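Putative cell invasion protein with MAC/Perforin domain (Bacteroides thetaiotaomicron VPI-5482, PDB 3KK7) is of unknown function but belongs to the membrane-attack complex/perforin family and may take part in cell invasion or membrane interaction. Local coordinates at residues R181-D186 with S347-E352; K122-G127 with G341-I346; S292-T297 with S305-P310; G299-Y304 with L324-D329. One frame throughout, in Å; residues are numbered along the deposited sequence.

Contact 1 of 4, residues R181-D186 with S347-E352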
# COMPACT_ATOMS: atom_id res chain seq x y z
N ARG A 181 11.21 3.61 11.62
CA ARG A 181 12.38 2.91 11.10
C ARG A 181 12.81 1.76 12.00
O ARG A 181 13.16 0.69 11.51
CB ARG A 181 13.50 3.88 10.77
CG ARG A 181 13.37 4.39 9.32
CD ARG A 181 14.61 5.18 8.88
NE ARG A 181 14.70 6.39 9.68
CZ ARG A 181 14.12 7.55 9.39
NH1 ARG A 181 13.40 7.70 8.27
NH2 ARG A 181 14.27 8.58 10.22
N LYS A 182 12.77 1.97 13.31
CA LYS A 182 13.09 0.91 14.26
C LYS A 182 12.19 -0.28 14.01
O LYS A 182 12.68 -1.43 14.03
CB LYS A 182 12.87 1.35 15.70
CG LYS A 182 14.07 1.91 16.37
CD LYS A 182 14.17 1.43 17.80
CE LYS A 182 15.49 1.83 18.33
NZ LYS A 182 16.66 1.19 17.62
N ILE A 183 10.89 -0.01 13.78
CA ILE A 183 9.91 -1.09 13.55
C ILE A 183 10.26 -1.85 12.28
O ILE A 183 10.27 -3.08 12.27
CB ILE A 183 8.50 -0.55 13.50
CG1 ILE A 183 8.07 -0.06 14.87
CG2 ILE A 183 7.50 -1.61 13.03
CD1 ILE A 183 6.66 0.58 14.90
N ALA A 184 10.59 -1.10 11.23
CA ALA A 184 10.96 -1.66 9.92
C ALA A 184 12.15 -2.62 10.03
O ALA A 184 12.10 -3.77 9.55
CB ALA A 184 11.25 -0.56 8.89
N ALA A 185 13.20 -2.14 10.71
CA ALA A 185 14.44 -2.88 10.97
C ALA A 185 14.30 -4.20 11.72
O ALA A 185 14.98 -5.19 11.37
CB ALA A 185 15.43 -1.94 11.76
N ASP A 186 13.44 -4.22 12.74
CA ASP A 186 13.43 -5.32 13.72
C ASP A 186 12.07 -5.87 14.19
O ASP A 186 12.05 -6.91 14.77
CB ASP A 186 14.23 -4.86 14.95
CG ASP A 186 15.74 -5.02 14.78
OD1 ASP A 186 16.20 -6.18 14.71
OD2 ASP A 186 16.48 -4.01 14.74
N SER A 347 4.89 1.48 2.69
CA SER A 347 6.28 1.93 2.43
C SER A 347 6.95 2.55 3.65
O SER A 347 8.18 2.52 3.75
CB SER A 347 6.35 2.88 1.24
OG SER A 347 5.52 3.98 1.42
N ASP A 348 6.17 3.10 4.57
CA ASP A 348 6.74 3.60 5.83
C ASP A 348 7.24 2.51 6.75
O ASP A 348 7.98 2.82 7.67
CB ASP A 348 5.75 4.50 6.58
CG ASP A 348 5.77 5.92 6.05
OD1 ASP A 348 6.75 6.30 5.37
OD2 ASP A 348 4.80 6.68 6.32
N PHE A 349 6.88 1.25 6.51
CA PHE A 349 7.27 0.14 7.39
C PHE A 349 8.36 -0.78 6.87
O PHE A 349 8.59 -1.84 7.43
CB PHE A 349 6.01 -0.66 7.76
CG PHE A 349 5.10 0.12 8.63
CD1 PHE A 349 4.29 1.09 8.09
CD2 PHE A 349 5.14 -0.03 10.00
CE1 PHE A 349 3.51 1.86 8.89
CE2 PHE A 349 4.35 0.76 10.81
CZ PHE A 349 3.54 1.70 10.26
N ILE A 350 9.05 -0.36 5.80
CA ILE A 350 10.12 -1.15 5.19
C ILE A 350 11.31 -0.26 4.92
O ILE A 350 11.17 0.95 4.76
CB ILE A 350 9.65 -1.88 3.90
CG1 ILE A 350 9.06 -0.91 2.88
CG2 ILE A 350 8.58 -2.91 4.22
CD1 ILE A 350 8.56 -1.62 1.67
N LEU A 351 12.50 -0.87 4.91
CA LEU A 351 13.74 -0.12 4.76
C LEU A 351 14.21 0.01 3.32
O LEU A 351 14.96 0.95 2.99
CB LEU A 351 14.86 -0.83 5.53
CG LEU A 351 14.70 -0.96 7.01
CD1 LEU A 351 15.84 -1.79 7.52
CD2 LEU A 351 14.71 0.42 7.62
N GLU A 352 13.78 -0.92 2.47
CA GLU A 352 14.30 -1.07 1.12
C GLU A 352 13.78 0.02 0.19
O GLU A 352 12.59 0.06 -0.16
CB GLU A 352 13.90 -2.46 0.56
CG GLU A 352 14.45 -3.67 1.35
CD GLU A 352 13.66 -4.06 2.61
OE1 GLU A 352 12.60 -3.46 2.94
OE2 GLU A 352 14.11 -4.99 3.30
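Residues 181-186 of helix 177-186 lie against the short 3-10 turn and loop between strand 343-345 and helix 353-363, with Ala184 and Phe349 closest, their CA atoms 4.8 Å apart. This is helix-to-loop packing within the MACPF domain, and the small residues of the helix let the loop come down onto its backbone. Ala184 CB faces the loop and rests 3.3 Å from Phe349 O, while its CA-H makes a CA-H...O contact to the same carbonyl oxygen. Leu351, with CG anti to its carbonyl carbon (chi1 -62°), sends both methyls to the helix: CD2 lies 3.8 Å from Ala184 CB, and CD1 reaches Ala185 CA. An alanine in place of Leu351 would remove both methyls and would probably loosen the packing over Ala184 and Ala185. Beyond the pair, Leu351 also touches Met529 of helix 529-535, and Ala185 touches Tyr533 there. On the other flank Ile183 and Phe349 run side by side, pointing the same way, and both meet Val80. The ring offers its rim rather than a face, so that Ile183 CG2 sits near the ring plane, 4.2 Å from Phe349 CD2.

Contact 2 of 4, residues K122-G127 with G341-I346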
# COMPACT_ATOMS: atom_id res chain seq x y z
N LYS A 122 -8.75 11.98 4.38
CA LYS A 122 -8.16 12.51 5.60
C LYS A 122 -7.72 11.44 6.58
O LYS A 122 -7.01 11.76 7.53
CB LYS A 122 -9.09 13.50 6.28
CG LYS A 122 -10.29 12.90 6.95
CD LYS A 122 -11.24 14.05 7.35
CE LYS A 122 -12.46 13.55 8.11
NZ LYS A 122 -13.21 14.70 8.70
N THR A 123 -8.15 10.18 6.37
CA THR A 123 -7.66 9.04 7.17
C THR A 123 -6.23 8.62 6.81
O THR A 123 -5.57 7.98 7.59
CB THR A 123 -8.55 7.78 7.06
OG1 THR A 123 -8.33 7.14 5.79
CG2 THR A 123 -9.99 8.11 7.26
N VAL A 124 -5.78 8.94 5.61
CA VAL A 124 -4.44 8.57 5.19
C VAL A 124 -3.47 9.65 5.61
O VAL A 124 -3.78 10.85 5.59
CB VAL A 124 -4.39 8.32 3.67
CG1 VAL A 124 -2.97 7.90 3.22
CG2 VAL A 124 -5.45 7.26 3.27
N LYS A 125 -2.30 9.20 6.04
CA LYS A 125 -1.22 10.07 6.47
C LYS A 125 -1.05 11.31 5.59
O LYS A 125 -0.80 11.23 4.41
CB LYS A 125 0.09 9.28 6.45
CG LYS A 125 1.31 10.05 6.75
CD LYS A 125 2.50 9.30 6.20
CE LYS A 125 3.83 9.84 6.76
NZ LYS A 125 4.93 9.32 5.92
N SER A 126 -1.17 12.45 6.22
CA SER A 126 -0.97 13.72 5.59
C SER A 126 0.34 13.76 4.84
O SER A 126 1.40 13.41 5.37
CB SER A 126 -0.98 14.80 6.66
OG SER A 126 -0.53 16.02 6.12
N GLY A 127 0.26 14.19 3.57
CA GLY A 127 1.44 14.32 2.73
C GLY A 127 1.71 13.17 1.78
O GLY A 127 2.47 13.33 0.83
N GLY A 341 -5.40 10.60 9.60
CA GLY A 341 -4.04 10.11 9.51
C GLY A 341 -3.79 8.78 10.22
O GLY A 341 -2.66 8.49 10.57
N GLY A 342 -4.85 7.98 10.41
CA GLY A 342 -4.75 6.66 11.04
C GLY A 342 -4.29 5.52 10.13
O GLY A 342 -4.21 4.38 10.57
N LEU A 343 -4.05 5.83 8.85
CA LEU A 343 -3.56 4.85 7.87
C LEU A 343 -2.23 5.33 7.29
O LEU A 343 -2.15 6.42 6.75
CB LEU A 343 -4.56 4.63 6.72
CG LEU A 343 -5.90 3.96 7.00
CD1 LEU A 343 -6.75 3.97 5.72
CD2 LEU A 343 -5.71 2.56 7.52
N TYR A 344 -1.21 4.49 7.38
CA TYR A 344 0.12 4.80 6.89
C TYR A 344 0.45 3.89 5.73
O TYR A 344 0.08 2.73 5.73
CB TYR A 344 1.15 4.59 8.01
CG TYR A 344 1.44 5.87 8.77
CD1 TYR A 344 0.41 6.56 9.40
CD2 TYR A 344 2.73 6.40 8.81
CE1 TYR A 344 0.66 7.73 10.06
CE2 TYR A 344 2.99 7.60 9.49
CZ TYR A 344 1.95 8.24 10.10
OH TYR A 344 2.16 9.40 10.77
N PRO A 345 1.15 4.41 4.73
CA PRO A 345 1.53 3.54 3.66
C PRO A 345 2.42 2.42 4.13
O PRO A 345 3.24 2.62 5.01
CB PRO A 345 2.35 4.46 2.75
CG PRO A 345 2.94 5.45 3.66
CD PRO A 345 1.83 5.71 4.63
N ILE A 346 2.30 1.26 3.50
CA ILE A 346 3.20 0.12 3.78
C ILE A 346 4.65 0.55 3.60
O ILE A 346 5.53 0.06 4.30
CB ILE A 346 2.87 -1.09 2.86
CG1 ILE A 346 1.49 -1.64 3.24
CG2 ILE A 346 3.86 -2.22 2.99
CD1 ILE A 346 0.97 -2.65 2.26
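Three backbone hydrogen bonds join the loop 122-127 to the chain around strand 343-345, and each backbone oxygen involved has a well-defined donor. Gly341 N donates a hydrogen bond to Lys122 O at 2.9 Å, in the carbonyl plane and on a lone pair. Leu343 N reaches Thr123 O nearly along the C=O axis, and Lys125 N returns the bond to Leu343 O at 2.9 Å, straighter at the hydrogen (159°). The last two flank Val124 and make a single parallel-type bridge with Leu343, attaching the loop to a short strand of the antiparallel sheet in the MACPF domain; Val124 CA-H adds a CA-H...O contact to Leu343 O.

Thr123 OG1 stands in the crowded position between N and carbonyl carbon (chi1 75°) and is satisfied by Phe120 O, although Leu343 CD1 comes to 3.5 Å from it. Lys125 runs out extended, CG anti to the backbone N, and crosses Tyr344 at about a right angle. Its CD lies over one face of the ring, 4.0 Å from the centroid, a CH-pi contact, while the ammonium NZ continues to a salt bridge with Asp348. Tyr344 OH has a weak hydrogen bond to Thr175.

Strand 343-345 is also bonded to strand 211-218, through Tyr344 to Val212. Leu343 packs on Phe211 and Leu213 of that strand and on Leu338 of strand 334-338, while Pro345 touches Tyr359 of helix 353-363.

Contact 3 of 4, residues S292-T297 with S305-P310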
# COMPACT_ATOMS: atom_id res chain seq x y z
N SER A 292 -33.79 2.90 -1.44
CA SER A 292 -33.56 1.63 -0.78
C SER A 292 -32.34 1.73 0.09
O SER A 292 -31.54 2.65 -0.09
CB SER A 292 -33.36 0.54 -1.81
OG SER A 292 -34.61 0.23 -2.39
N TYR A 293 -32.21 0.81 1.05
CA TYR A 293 -31.05 0.82 1.98
C TYR A 293 -30.60 -0.55 2.41
O TYR A 293 -31.34 -1.50 2.32
CB TYR A 293 -31.38 1.61 3.24
CG TYR A 293 -32.32 0.91 4.24
CD1 TYR A 293 -33.70 0.91 4.05
CD2 TYR A 293 -31.83 0.32 5.41
CE1 TYR A 293 -34.56 0.33 4.97
CE2 TYR A 293 -32.71 -0.29 6.35
CZ TYR A 293 -34.06 -0.28 6.12
OH TYR A 293 -34.94 -0.86 6.99
N SER A 294 -29.38 -0.62 2.91
CA SER A 294 -28.87 -1.82 3.50
C SER A 294 -28.04 -1.40 4.69
O SER A 294 -27.29 -0.44 4.61
CB SER A 294 -28.02 -2.59 2.48
OG SER A 294 -27.30 -3.66 3.07
N ILE A 295 -28.18 -2.10 5.81
CA ILE A 295 -27.37 -1.79 6.97
C ILE A 295 -26.47 -2.96 7.36
O ILE A 295 -26.65 -4.09 6.89
CB ILE A 295 -28.21 -1.37 8.15
CG1 ILE A 295 -29.12 -2.50 8.60
CG2 ILE A 295 -28.99 -0.15 7.83
CD1 ILE A 295 -29.35 -2.42 10.10
N LYS A 296 -25.48 -2.62 8.18
CA LYS A 296 -24.54 -3.58 8.74
C LYS A 296 -24.09 -3.00 10.05
O LYS A 296 -23.75 -1.82 10.11
CB LYS A 296 -23.32 -3.79 7.84
CG LYS A 296 -22.39 -4.93 8.37
CD LYS A 296 -21.25 -5.36 7.40
CE LYS A 296 -20.09 -4.39 7.35
NZ LYS A 296 -18.93 -5.01 6.64
N THR A 297 -24.07 -3.82 11.11
CA THR A 297 -23.60 -3.36 12.41
C THR A 297 -22.21 -3.93 12.62
O THR A 297 -21.89 -5.01 12.14
CB THR A 297 -24.53 -3.76 13.56
OG1 THR A 297 -24.81 -5.16 13.51
CG2 THR A 297 -25.83 -2.99 13.47
N SER A 305 -24.37 -8.49 11.50
CA SER A 305 -22.95 -8.66 11.23
C SER A 305 -22.63 -8.71 9.73
O SER A 305 -21.52 -8.37 9.32
CB SER A 305 -22.43 -9.93 11.94
OG SER A 305 -23.10 -11.12 11.50
N ILE A 306 -23.60 -9.16 8.94
CA ILE A 306 -23.46 -9.29 7.50
C ILE A 306 -24.40 -8.27 6.89
O ILE A 306 -25.54 -8.16 7.30
CB ILE A 306 -23.90 -10.71 7.01
CG1 ILE A 306 -22.96 -11.77 7.61
CG2 ILE A 306 -23.95 -10.78 5.46
CD1 ILE A 306 -23.50 -13.24 7.54
N SER A 307 -23.92 -7.51 5.92
CA SER A 307 -24.78 -6.51 5.29
C SER A 307 -26.12 -7.11 4.94
O SER A 307 -26.16 -8.22 4.43
CB SER A 307 -24.10 -5.91 4.04
OG SER A 307 -23.28 -4.82 4.43
N THR A 308 -27.22 -6.40 5.23
CA THR A 308 -28.57 -6.89 4.92
C THR A 308 -28.92 -6.78 3.43
O THR A 308 -28.38 -5.95 2.70
CB THR A 308 -29.67 -6.09 5.64
OG1 THR A 308 -29.75 -4.76 5.08
CG2 THR A 308 -29.44 -6.05 7.15
N PRO A 309 -29.86 -7.60 2.96
CA PRO A 309 -30.36 -7.35 1.64
C PRO A 309 -30.95 -5.95 1.58
O PRO A 309 -31.20 -5.34 2.63
CB PRO A 309 -31.49 -8.38 1.48
CG PRO A 309 -31.24 -9.43 2.50
CD PRO A 309 -30.54 -8.73 3.62
N PRO A 310 -31.20 -5.45 0.38
CA PRO A 310 -31.72 -4.11 0.23
C PRO A 310 -33.23 -4.04 0.48
O PRO A 310 -33.96 -4.94 0.07
CB PRO A 310 -31.37 -3.75 -1.22
CG PRO A 310 -31.38 -5.02 -1.91
CD PRO A 310 -30.98 -6.08 -0.93
O HOH W 1 -24.36 -2.53 4.10
O HOH W 2 -19.77 -6.49 10.94
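Two first torsions set the central polar cluster: Ser294 OG is anti to its backbone N (chi1 170°), and Thr308 OG1 takes the crowded position between N and carbonyl carbon (chi1 69°). The first brings Ser294 OG to Thr308 O, a short hydrogen bond of 2.6 Å that lies in the carbonyl plane on a lone pair. The second places Thr308 OG1 within 3.2 Å of Ile295 N, which donates to it, and lets the hydroxyl donate a hydrogen bond to Pro309 O from above that carbonyl's plane. Thr308 N completes the set by donating to Ile295 O at 2.9 Å, nearly along the C=O axis. The side chains of Thr308 and Ile295 cross obliquely, with Thr308 CG2 3.8 Å from Ile295 CG1. A valine replacing Thr308 would lose the hydroxyl, and with it the acceptor for Ile295 N and the bond to Pro309 O, and would probably loosen the loop on the strand.

The loop runs antiparallel to the end of strand 288-298, in the MACPF sheet. Lys296 lays CB and CD along Ser307 OG and pairs its NZ with Asp71. One water joins Thr297 O to Ser305 O. Two hydroxyl-mediated bonds thus stand beside one backbone bond, and Pro310, which has no N-H, offers Tyr293 O a CA-H...O contact; hydroxyls hold the loop to the strand as much as backbone pairing does.

Contact 4 of 4, residues G299-Y304 with L324-D329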
# COMPACT_ATOMS: atom_id res chain seq x y z
N GLY A 299 -19.68 -4.83 15.64
CA GLY A 299 -19.59 -5.06 17.07
C GLY A 299 -20.95 -5.21 17.70
O GLY A 299 -21.96 -5.27 17.01
N GLY A 300 -20.97 -5.27 19.02
CA GLY A 300 -22.21 -5.49 19.78
C GLY A 300 -22.77 -6.86 19.53
O GLY A 300 -22.07 -7.75 19.06
N ALA A 301 -24.05 -7.04 19.85
CA ALA A 301 -24.74 -8.30 19.63
C ALA A 301 -26.13 -7.93 19.20
O ALA A 301 -26.51 -6.77 19.31
CB ALA A 301 -24.78 -9.10 20.90
N TYR A 302 -26.87 -8.91 18.68
CA TYR A 302 -28.30 -8.75 18.34
C TYR A 302 -28.50 -7.76 17.20
O TYR A 302 -29.54 -7.10 17.08
CB TYR A 302 -29.13 -8.36 19.58
CG TYR A 302 -28.94 -9.31 20.74
CD1 TYR A 302 -29.59 -10.55 20.77
CD2 TYR A 302 -28.08 -8.99 21.81
CE1 TYR A 302 -29.41 -11.46 21.83
CE2 TYR A 302 -27.88 -9.88 22.88
CZ TYR A 302 -28.54 -11.11 22.89
OH TYR A 302 -28.34 -11.99 23.94
N GLY A 303 -27.50 -7.69 16.33
CA GLY A 303 -27.52 -6.77 15.20
C GLY A 303 -27.41 -7.47 13.86
O GLY A 303 -28.10 -8.44 13.60
N TYR A 304 -26.56 -6.93 13.00
CA TYR A 304 -26.49 -7.40 11.63
C TYR A 304 -25.06 -7.41 11.15
O TYR A 304 -24.62 -6.50 10.45
CB TYR A 304 -27.41 -6.55 10.74
CG TYR A 304 -28.87 -6.64 11.15
CD1 TYR A 304 -29.73 -7.58 10.58
CD2 TYR A 304 -29.39 -5.80 12.13
CE1 TYR A 304 -31.06 -7.67 10.95
CE2 TYR A 304 -30.71 -5.89 12.52
CZ TYR A 304 -31.55 -6.83 11.92
OH TYR A 304 -32.87 -6.90 12.30
N LEU A 324 -28.06 -1.62 20.19
CA LEU A 324 -27.50 -0.44 20.81
C LEU A 324 -27.19 -0.75 22.26
O LEU A 324 -26.11 -0.44 22.75
CB LEU A 324 -28.46 0.74 20.70
CG LEU A 324 -27.95 2.06 21.29
CD1 LEU A 324 -26.77 2.58 20.51
CD2 LEU A 324 -29.07 3.09 21.32
N GLN A 325 -28.13 -1.38 22.96
CA GLN A 325 -27.91 -1.63 24.37
C GLN A 325 -26.99 -2.82 24.63
O GLN A 325 -26.55 -3.03 25.74
CB GLN A 325 -29.23 -1.71 25.13
CG GLN A 325 -30.14 -2.83 24.77
CD GLN A 325 -31.56 -2.62 25.33
OE1 GLN A 325 -32.08 -1.50 25.34
NE2 GLN A 325 -32.19 -3.71 25.78
N SER A 326 -26.66 -3.59 23.60
CA SER A 326 -25.65 -4.62 23.73
C SER A 326 -24.27 -3.97 23.86
O SER A 326 -23.32 -4.60 24.37
CB SER A 326 -25.65 -5.53 22.52
OG SER A 326 -24.97 -4.89 21.44
N LEU A 327 -24.16 -2.72 23.40
CA LEU A 327 -22.88 -2.00 23.42
C LEU A 327 -22.44 -1.55 24.82
O LEU A 327 -21.34 -1.04 24.99
CB LEU A 327 -22.92 -0.79 22.47
CG LEU A 327 -23.11 -1.10 20.97
CD1 LEU A 327 -23.20 0.20 20.13
CD2 LEU A 327 -22.01 -2.03 20.47
N ASN A 328 -23.31 -1.74 25.80
CA ASN A 328 -22.96 -1.49 27.19
C ASN A 328 -21.93 -2.46 27.72
O ASN A 328 -21.32 -2.21 28.74
CB ASN A 328 -24.20 -1.52 28.09
CG ASN A 328 -25.15 -0.37 27.80
OD1 ASN A 328 -24.74 0.80 27.66
ND2 ASN A 328 -26.44 -0.69 27.73
N ASP A 329 -21.76 -3.58 27.02
CA ASP A 329 -20.69 -4.54 27.34
C ASP A 329 -19.48 -4.24 26.44
O ASP A 329 -19.43 -4.67 25.28
CB ASP A 329 -21.18 -5.98 27.11
CG ASP A 329 -20.13 -7.02 27.45
OD1 ASP A 329 -19.04 -6.63 27.93
OD2 ASP A 329 -20.41 -8.22 27.24
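Ser326 OG is held by two hydrogen bonds, one across the contact and one within its own helix. Ala301 N donates to it at 2.8 Å with an N-H...O angle of 159°, and the hydroxyl is also bonded to Trp323 O, one turn back in helix 321-326. The crowded position of OG between the backbone N and carbonyl carbon (chi1 79°) turns it to both partners, so that the serine links the loop to helix 321-326.

Gly300 passes close by this hydroxyl. Its CA lies 3.3 Å from Ser326 OG and 3.5 Å from Leu327 CD2, and a CB on it would clash with both, so the approach requires glycine, as its positive phi also favours. Alongside, Ala301 CB meets Ser326 CB at 4.0 Å, and the edge of the Tyr302 ring comes to the same carbon, near the ring plane. Ser326 to Asp329 form a type I beta turn.

The loop 299-304 follows strand 288-298, and Gly299 O accepts a bond from Trp323 NE1 of helix 321-326. Leu324 and Leu327 touch Val166 on strand 157-173, so this corner meets both the loop and the antiparallel sheet of the MACPF domain.

All four contacts belong to the MACPF domain, yet their chemistry changes with their place. Contact 1 is buried and apolar, holding helix to loop without polar bonds between its segments, whereas contact 2, partly buried, works mainly through backbone hydrogen bonds. A salt bridge and the packing of the Phe349 ring on Tyr344 CB join these two directly. Contacts 3 and 4 share the chain leaving strand 288-298 and touch at Thr297 and Tyr304; contact 3 is partly buried and rich in hydroxyls, contact 4 a surface contact with a single hydrogen bond between its segments. Contacts 2 and 3 reach the same antiparallel sheet, their centres about 28 Å apart.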